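Local coordinates for protein ditrans,polycis-undecaprenyl-diphosphate synthase ((2E,6E)-farnesyl-diphosphate specific) (Acinetobacter baumannii, PDB 6ACS) that probably makes undecaprenyl diphosphate, the carrier-lipid precursor for bacterial cell-wall polysaccharides, by adding eight isopentenyl units to farnesyl diphosphate, at residues Ile102-Leu108 against Ala134-Gly138; Phe169-Ser174 against Leu198-Ala202. All coordinates share one frame; numbering follows the deposited sequence. Where two conformers were deposited one is given.

In the fold
Contact 1 comes first along the chain and closes before contact 2 opens; their centres lie about 16 Å apart. Contact 1 joins the C-terminal ends of strands 97-102 and 129-134, neighbours at one edge of the parallel six-stranded sheet. Contact 2 joins the end of helix 166-170 to the loop between strands 183-186 and 205-208, which stand at the other side of that sheet. The two meet where Ile102 packs on Ser174 and Tyr137 on Gln200. Helix 139-155, entered from Gly138, links them further: its Asp142 binds Tyr137 and Gln200. Contact 2 also borders the second subunit, consistent with the homodimer of this family.

Contact 1. Residues Ile102-Leu108 against Ala134-Gly138; sequences IGDRSRL and AVSYG
Neighbouring parallel strands end together here, at the C-terminal edge of the sheet of this cis-prenyltransferase fold. Ile102 closes strand 97-102 and Ala134 closes strand 129-134, with their CA atoms 4.8 Å apart. Ile102 O takes the hydrogen bond from Val135 N at 2.8 Å. The donor arrives almost in line with the carbonyl. Beyond this the chains stay together for one more bond, Asp104 N to Ser136 O at 3.0 Å. That donor stands well above the carbonyl plane. Between the two bonds Gly103 presses its backbone on the other chain. Its CA lies 3.3 Å from Val135 O, a CA-H...O contact.

The side chain of Ile102 fills the corner between Ala134 and Tyr137. Its CG1 sits between the backbone N and the carbonyl carbon (chi1 57°), which brings it against Ala134 CB. CD1 then reaches over one face of the Tyr137 ring, 4.1 Å from the centroid and 22° off the ring normal, a CH-pi contact. Gly103 CA meets the same ring at its edge. Asp142, in the following helix, holds the Tyr137 hydroxyl. A glycerol, probably from the crystallisation liquor, hydrogen-bonds to Ser136 N and Tyr137 N.

Farther out, Asp104 shapes the loop before helix 110-123. Its OD1 accepts from Ser106 N, forming an Asx turn, and from Ser106 OG. Leu108 ends the type I turn that starts at Arg105, and Val113 and Met116 of helix 110-123 pack on it. Its CD2 branch ends 3.5 Å from Ser136 OG, while CD1 faces Val135 CG1.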
ATOM      1  N   ILE B 102       6.314  -7.963 -14.936  1.00 23.96           N
ATOM      2  CA  ILE B 102       6.800  -8.081 -13.564  1.00 23.79           C
ATOM      3  C   ILE B 102       6.184  -9.317 -12.933  1.00 24.84           C
ATOM      4  O   ILE B 102       5.109  -9.777 -13.334  1.00 25.64           O
ATOM      5  CB  ILE B 102       6.500  -6.844 -12.695  1.00 23.77           C
ATOM      6  CG1 ILE B 102       4.994  -6.581 -12.690  1.00 23.80           C
ATOM      7  CG2 ILE B 102       7.306  -5.630 -13.198  1.00 25.50           C
ATOM      8  CD1 ILE B 102       4.589  -5.363 -11.843  1.00 25.85           C
ATOM      9  N   GLY B 103       6.889  -9.866 -11.949  1.00 24.63           N
ATOM     10  CA  GLY B 103       6.459 -11.069 -11.274  1.00 25.98           C
ATOM     11  C   GLY B 103       7.535 -12.129 -11.282  1.00 31.03           C
ATOM     12  O   GLY B 103       8.620 -11.963 -11.840  1.00 27.55           O
ATOM     13  N   ASP B 104       7.214 -13.239 -10.632  1.00 26.88           N
ATOM     14  CA  ASP B 104       8.118 -14.369 -10.489  1.00 31.27           C
ATOM     15  C   ASP B 104       8.168 -15.124 -11.804  1.00 34.94           C
ATOM     16  O   ASP B 104       7.128 -15.555 -12.315  1.00 36.72           O
ATOM     17  CB  ASP B 104       7.612 -15.249  -9.352  1.00 32.90           C
ATOM     18  CG  ASP B 104       8.561 -16.377  -8.981  1.00 38.64           C
ATOM     19  OD1 ASP B 104       9.599 -16.613  -9.644  1.00 40.63           O
ATOM     20  OD2 ASP B 104       8.235 -17.040  -7.976  1.00 41.70           O
ATOM     21  N   ARG B 105       9.360 -15.275 -12.362  1.00 30.90           N
ATOM     22  CA  ARG B 105       9.478 -16.018 -13.607  1.00 34.17           C
ATOM     23  C   ARG B 105      10.001 -17.421 -13.386  1.00 36.84           C
ATOM     24  O   ARG B 105       9.995 -18.220 -14.328  1.00 41.76           O
ATOM     25  CB  ARG B 105      10.389 -15.274 -14.599  1.00 35.65           C
ATOM     26  CG  ARG B 105       9.888 -13.871 -14.939  1.00 35.61           C
ATOM     27  CD  ARG B 105      10.673 -13.219 -16.078  1.00 35.81           C
ATOM     28  NE  ARG B 105      10.263 -11.821 -16.260  1.00 31.42           N
ATOM     29  CZ  ARG B 105      10.739 -11.013 -17.206  1.00 37.96           C
ATOM     30  NH1 ARG B 105      11.649 -11.457 -18.070  1.00 40.39           N
ATOM     31  NH2 ARG B 105      10.303  -9.765 -17.297  1.00 36.84           N
ATOM     32  N   SER B 106      10.394 -17.752 -12.156  1.00 37.64           N
ATOM     33  CA  SER B 106      11.116 -18.999 -11.925  1.00 42.62           C
ATOM     34  C   SER B 106      10.253 -20.233 -12.153  1.00 48.16           C
ATOM     35  O   SER B 106      10.799 -21.311 -12.416  1.00 57.13           O
ATOM     36  CB  SER B 106      11.710 -19.010 -10.515  1.00 42.39           C
ATOM     37  OG  SER B 106      10.699 -19.054  -9.521  1.00 44.76           O
ATOM     38  N   ARG B 107       8.931 -20.117 -12.067  1.00 47.85           N
ATOM     39  CA  ARG B 107       8.055 -21.261 -12.278  1.00 53.75           C
ATOM     40  C   ARG B 107       7.204 -21.144 -13.538  1.00 52.91           C
ATOM     41  O   ARG B 107       6.264 -21.925 -13.715  1.00 56.94           O
ATOM     42  CB  ARG B 107       7.187 -21.503 -11.041  1.00 63.30           C
ATOM     43  CG  ARG B 107       8.018 -21.869  -9.806  1.00 71.40           C
ATOM     44  CD  ARG B 107       7.165 -22.286  -8.619  1.00 77.71           C
ATOM     45  NE  ARG B 107       6.107 -21.324  -8.323  1.00 83.44           N
ATOM     46  CZ  ARG B 107       6.264 -20.255  -7.547  1.00 84.87           C
ATOM     47  NH1 ARG B 107       7.439 -20.008  -6.980  1.00 85.88           N
ATOM     48  NH2 ARG B 107       5.244 -19.433  -7.335  1.00 83.33           N
ATOM     49  N   LEU B 108       7.522 -20.201 -14.436  1.00 46.25           N
ATOM     50  CA  LEU B 108       6.760 -20.079 -15.668  1.00 43.18           C
ATOM     51  C   LEU B 108       7.293 -21.039 -16.729  1.00 44.82           C
ATOM     52  O   LEU B 108       8.478 -21.387 -16.720  1.00 45.77           O
ATOM     53  CB  LEU B 108       6.837 -18.659 -16.204  1.00 42.02           C
ATOM     54  CG  LEU B 108       6.240 -17.559 -15.343  1.00 42.66           C
ATOM     55  CD1 LEU B 108       6.378 -16.234 -16.077  1.00 39.90           C
ATOM     56  CD2 LEU B 108       4.779 -17.881 -15.066  1.00 42.08           C
ATOM     57  N   ALA B 134       1.636  -7.693 -15.155  1.00 23.09           N
ATOM     58  CA  ALA B 134       2.045  -8.408 -13.952  1.00 23.95           C
ATOM     59  C   ALA B 134       1.601  -9.857 -14.096  1.00 25.41           C
ATOM     60  O   ALA B 134       0.406 -10.131 -14.234  1.00 29.47           O
ATOM     61  CB  ALA B 134       1.446  -7.749 -12.706  1.00 25.59           C
ATOM     62  N   VAL B 135       2.565 -10.777 -14.097  1.00 24.56           N
ATOM     63  CA  VAL B 135       2.313 -12.200 -14.294  1.00 25.29           C
ATOM     64  C   VAL B 135       2.958 -12.945 -13.137  1.00 25.65           C
ATOM     65  O   VAL B 135       4.151 -12.759 -12.871  1.00 26.68           O
ATOM     66  CB  VAL B 135       2.890 -12.699 -15.634  1.00 28.50           C
ATOM     67  CG1 VAL B 135       2.617 -14.195 -15.821  1.00 31.78           C
ATOM     68  CG2 VAL B 135       2.359 -11.864 -16.812  1.00 28.09           C
ATOM     69  N   SER B 136       2.179 -13.794 -12.459  1.00 25.60           N
ATOM     70  CA  SER B 136       2.659 -14.484 -11.257  1.00 29.53           C
ATOM     71  C   SER B 136       3.284 -13.485 -10.295  1.00 28.30           C
ATOM     72  O   SER B 136       4.370 -13.708  -9.743  1.00 25.16           O
ATOM     73  CB  SER B 136       3.655 -15.599 -11.594  1.00 37.23           C
ATOM     74  OG  SER B 136       3.014 -16.642 -12.304  1.00 41.34           O
ATOM     75  N   TYR B 137       2.589 -12.363 -10.117  1.00 25.36           N
ATOM     76  CA  TYR B 137       3.066 -11.230  -9.345  1.00 22.72           C
ATOM     77  C   TYR B 137       2.272 -11.093  -8.050  1.00 27.06           C
ATOM     78  O   TYR B 137       1.061 -11.323  -8.029  1.00 26.34           O
ATOM     79  CB  TYR B 137       2.937  -9.930 -10.164  1.00 21.69           C
ATOM     80  CG  TYR B 137       3.347  -8.739  -9.350  1.00 20.57           C
ATOM     81  CD1 TYR B 137       4.670  -8.338  -9.315  1.00 21.42           C
ATOM     82  CD2 TYR B 137       2.414  -8.033  -8.591  1.00 22.23           C
ATOM     83  CE1 TYR B 137       5.076  -7.269  -8.532  1.00 22.01           C
ATOM     84  CE2 TYR B 137       2.801  -6.963  -7.799  1.00 21.15           C
ATOM     85  CZ  TYR B 137       4.134  -6.591  -7.765  1.00 23.91           C
ATOM     86  OH  TYR B 137       4.516  -5.534  -6.985  1.00 20.86           O
ATOM     87  N   GLY B 138       2.949 -10.675  -6.989  1.00 24.05           N
ATOM     88  CA  GLY B 138       2.279 -10.152  -5.805  1.00 23.93           C
ATOM     89  C   GLY B 138       3.151  -9.085  -5.180  1.00 23.00           C
ATOM     90  O   GLY B 138       4.377  -9.136  -5.285  1.00 22.40           O
TER
HETATM   91  O   HOH W   1       6.433 -13.089 -14.342  1.00 32.31           O

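Contact 2. Residues Phe169-Ser174 against Leu198-Ala202; sequences FAKYVS and LWQAA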
ATOM      1  N   PHE B 169      16.946   0.277  -0.585  1.00 17.55           N
ATOM      2  CA  PHE B 169      16.021  -0.823  -0.838  1.00 17.49           C
ATOM      3  C   PHE B 169      15.180  -0.574  -2.077  1.00 19.51           C
ATOM      4  O   PHE B 169      14.915  -1.502  -2.849  1.00 19.71           O
ATOM      5  CB  PHE B 169      15.119  -1.018   0.385  1.00 20.06           C
ATOM      6  CG  PHE B 169      14.204  -2.207   0.277  1.00 18.57           C
ATOM      7  CD1 PHE B 169      14.672  -3.487   0.537  1.00 21.82           C
ATOM      8  CD2 PHE B 169      12.874  -2.037  -0.082  1.00 18.09           C
ATOM      9  CE1 PHE B 169      13.814  -4.583   0.440  1.00 21.25           C
ATOM     10  CE2 PHE B 169      12.023  -3.109  -0.181  1.00 21.49           C
ATOM     11  CZ  PHE B 169      12.488  -4.390   0.090  1.00 20.54           C
ATOM     12  N   ALA B 170      14.796   0.684  -2.312  1.00 19.68           N
ATOM     13  CA  ALA B 170      13.891   0.998  -3.407  1.00 19.46           C
ATOM     14  C   ALA B 170      14.436   0.555  -4.762  1.00 22.00           C
ATOM     15  O   ALA B 170      13.651   0.257  -5.681  1.00 20.53           O
ATOM     16  CB  ALA B 170      13.601   2.506  -3.400  1.00 19.96           C
ATOM     17  N   LYS B 171      15.766   0.493  -4.910  1.00 20.07           N
ATOM     18  CA  LYS B 171      16.363   0.164  -6.200  1.00 20.20           C
ATOM     19  C   LYS B 171      16.209  -1.306  -6.564  1.00 19.41           C
ATOM     20  O   LYS B 171      16.553  -1.683  -7.685  1.00 20.39           O
ATOM     21  CB  LYS B 171      17.841   0.559  -6.231  1.00 20.92           C
ATOM     22  CG  LYS B 171      18.087   2.055  -6.040  1.00 24.03           C
ATOM     23  CD  LYS B 171      17.436   2.842  -7.171  1.00 28.87           C
ATOM     24  CE  LYS B 171      17.830   4.306  -7.145  1.00 36.40           C
ATOM     25  NZ  LYS B 171      16.957   5.125  -8.026  1.00 39.25           N
ATOM     26  N   TYR B 172      15.698  -2.128  -5.658  1.00 20.37           N
ATOM     27  CA  TYR B 172      15.512  -3.552  -5.900  1.00 20.24           C
ATOM     28  C   TYR B 172      14.052  -3.942  -6.100  1.00 22.08           C
ATOM     29  O   TYR B 172      13.767  -5.104  -6.421  1.00 21.39           O
ATOM     30  CB  TYR B 172      16.084  -4.346  -4.723  1.00 21.17           C
ATOM     31  CG  TYR B 172      17.584  -4.207  -4.587  1.00 21.36           C
ATOM     32  CD1 TYR B 172      18.147  -3.156  -3.871  1.00 21.93           C
ATOM     33  CD2 TYR B 172      18.437  -5.142  -5.170  1.00 21.63           C
ATOM     34  CE1 TYR B 172      19.535  -3.033  -3.727  1.00 20.64           C
ATOM     35  CE2 TYR B 172      19.825  -5.031  -5.031  1.00 23.45           C
ATOM     36  CZ  TYR B 172      20.362  -3.978  -4.303  1.00 23.54           C
ATOM     37  OH  TYR B 172      21.732  -3.848  -4.157  1.00 26.29           O
ATOM     38  N   VAL B 173      13.139  -3.012  -5.934  1.00 19.62           N
ATOM     39  CA  VAL B 173      11.699  -3.224  -6.081  1.00 17.51           C
ATOM     40  C   VAL B 173      11.327  -3.031  -7.541  1.00 20.27           C
ATOM     41  O   VAL B 173      11.899  -2.172  -8.220  1.00 21.78           O
ATOM     42  CB  VAL B 173      10.919  -2.237  -5.191  1.00 21.14           C
ATOM     43  CG1 VAL B 173       9.381  -2.507  -5.300  1.00 21.30           C
ATOM     44  CG2 VAL B 173      11.391  -2.345  -3.727  1.00 21.67           C
ATOM     45  N   SER B 174      10.354  -3.806  -8.035  1.00 20.52           N
ATOM     46  CA  SER B 174       9.990  -3.695  -9.451  1.00 20.41           C
ATOM     47  C   SER B 174       9.536  -2.277  -9.809  1.00 21.04           C
ATOM     48  O   SER B 174       8.966  -1.547  -8.986  1.00 20.21           O
ATOM     49  CB  SER B 174       8.874  -4.693  -9.809  1.00 22.07           C
ATOM     50  OG  SER B 174       9.171  -5.994  -9.356  0.69 28.27           O
ATOM     51  N   LEU B 198       2.094  -2.757  -3.656  1.00 22.47           N
ATOM     52  CA  LEU B 198       2.063  -2.154  -2.319  1.00 20.55           C
ATOM     53  C   LEU B 198       3.103  -1.044  -2.161  1.00 24.72           C
ATOM     54  O   LEU B 198       2.786   0.073  -1.721  1.00 22.67           O
ATOM     55  CB  LEU B 198       2.304  -3.239  -1.269  1.00 21.37           C
ATOM     56  CG  LEU B 198       1.348  -4.424  -1.357  1.00 23.88           C
ATOM     57  CD1 LEU B 198       1.780  -5.501  -0.349  1.00 22.58           C
ATOM     58  CD2 LEU B 198      -0.118  -4.009  -1.134  1.00 22.76           C
ATOM     59  N   TRP B 199       4.358  -1.334  -2.499  1.00 21.64           N
ATOM     60  CA  TRP B 199       5.398  -0.313  -2.398  1.00 22.14           C
ATOM     61  C   TRP B 199       5.125   0.837  -3.361  1.00 22.74           C
ATOM     62  O   TRP B 199       5.201   2.015  -2.983  1.00 23.50           O
ATOM     63  CB  TRP B 199       6.764  -0.955  -2.671  1.00 19.78           C
ATOM     64  CG  TRP B 199       7.947  -0.021  -2.596  1.00 19.38           C
ATOM     65  CD1 TRP B 199       8.418   0.803  -3.595  1.00 21.20           C
ATOM     66  CD2 TRP B 199       8.821   0.166  -1.479  1.00 21.09           C
ATOM     67  NE1 TRP B 199       9.526   1.503  -3.151  1.00 23.36           N
ATOM     68  CE2 TRP B 199       9.797   1.116  -1.858  1.00 22.06           C
ATOM     69  CE3 TRP B 199       8.880  -0.387  -0.190  1.00 20.54           C
ATOM     70  CZ2 TRP B 199      10.807   1.526  -0.997  1.00 19.89           C
ATOM     71  CZ3 TRP B 199       9.893   0.025   0.650  1.00 19.21           C
ATOM     72  CH2 TRP B 199      10.827   0.969   0.255  1.00 19.71           C
ATOM     73  N   GLN B 200       4.800   0.504  -4.618  1.00 19.68           N
ATOM     74  CA  GLN B 200       4.745   1.491  -5.687  1.00 20.40           C
ATOM     75  C   GLN B 200       3.499   2.361  -5.611  1.00 23.97           C
ATOM     76  O   GLN B 200       3.487   3.460  -6.178  1.00 22.29           O
ATOM     77  CB  GLN B 200       4.787   0.785  -7.046  1.00 20.00           C
ATOM     78  CG  GLN B 200       6.044  -0.100  -7.267  1.00 19.26           C
ATOM     79  CD  GLN B 200       5.891  -1.558  -6.821  1.00 20.56           C
ATOM     80  OE1 GLN B 200       5.092  -1.889  -5.949  1.00 21.04           O
ATOM     81  NE2 GLN B 200       6.678  -2.433  -7.428  1.00 21.39           N
ATOM     82  N   ALA B 201       2.471   1.907  -4.911  1.00 23.93           N
ATOM     83  CA  ALA B 201       1.220   2.653  -4.814  1.00 25.00           C
ATOM     84  C   ALA B 201       1.041   3.287  -3.442  1.00 23.09           C
ATOM     85  O   ALA B 201      -0.090   3.626  -3.060  1.00 23.17           O
ATOM     86  CB  ALA B 201       0.042   1.737  -5.155  1.00 27.26           C
ATOM     87  N   ALA B 202       2.144   3.511  -2.721  1.00 21.43           N
ATOM     88  CA  ALA B 202       2.057   4.021  -1.356  1.00 21.92           C
ATOM     89  C   ALA B 202       1.297   5.329  -1.276  1.00 20.35           C
ATOM     90  O   ALA B 202       0.662   5.609  -0.249  1.00 21.08           O
ATOM     91  CB  ALA B 202       3.444   4.245  -0.769  1.00 22.40           C
TER
HETATM   92  O   HOH W   2      11.222   1.584  -5.749  1.00 21.04           O
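Val173 and Trp199 meet at about a right angle. The valine is the bump: CG2 stands over one face of the indole, 4.1 Å from the centroid of the five-membered ring and only 3° off its normal. CG1 stands over the same face, nearer the root of the indole, 3.8 Å from Trp199 CD1. With CG anti to the backbone N (chi1 -180°), the Trp199 side chain extends across to the end of helix 166-170. There the far end of the indole lies against Ala170 CB at CZ2 and against Phe169 CD2. The Phe169 ring meets it obliquely, planes at 57°, with CD2 3.7 Å from Trp199 CH2. This joins the helix end to the loop before strand 205-208 in this cis-prenyltransferase fold, at the homodimer interface. Met140 of the second subunit packs on Trp199, and Ala147 of that subunit on Phe169.

Gln200 packs on Val173 at CG1. Its chain bends at chi2 and brings NE2 to 3.4 Å from Val173 CG1. The same NE2 gives a hydrogen bond of 2.9 Å to Ser174 O, approaching from above the carbonyl plane. Asp142 of helix 139-155 also binds NE2. A water bridges Ala170 O to Trp199 NE1, weakly at the indole.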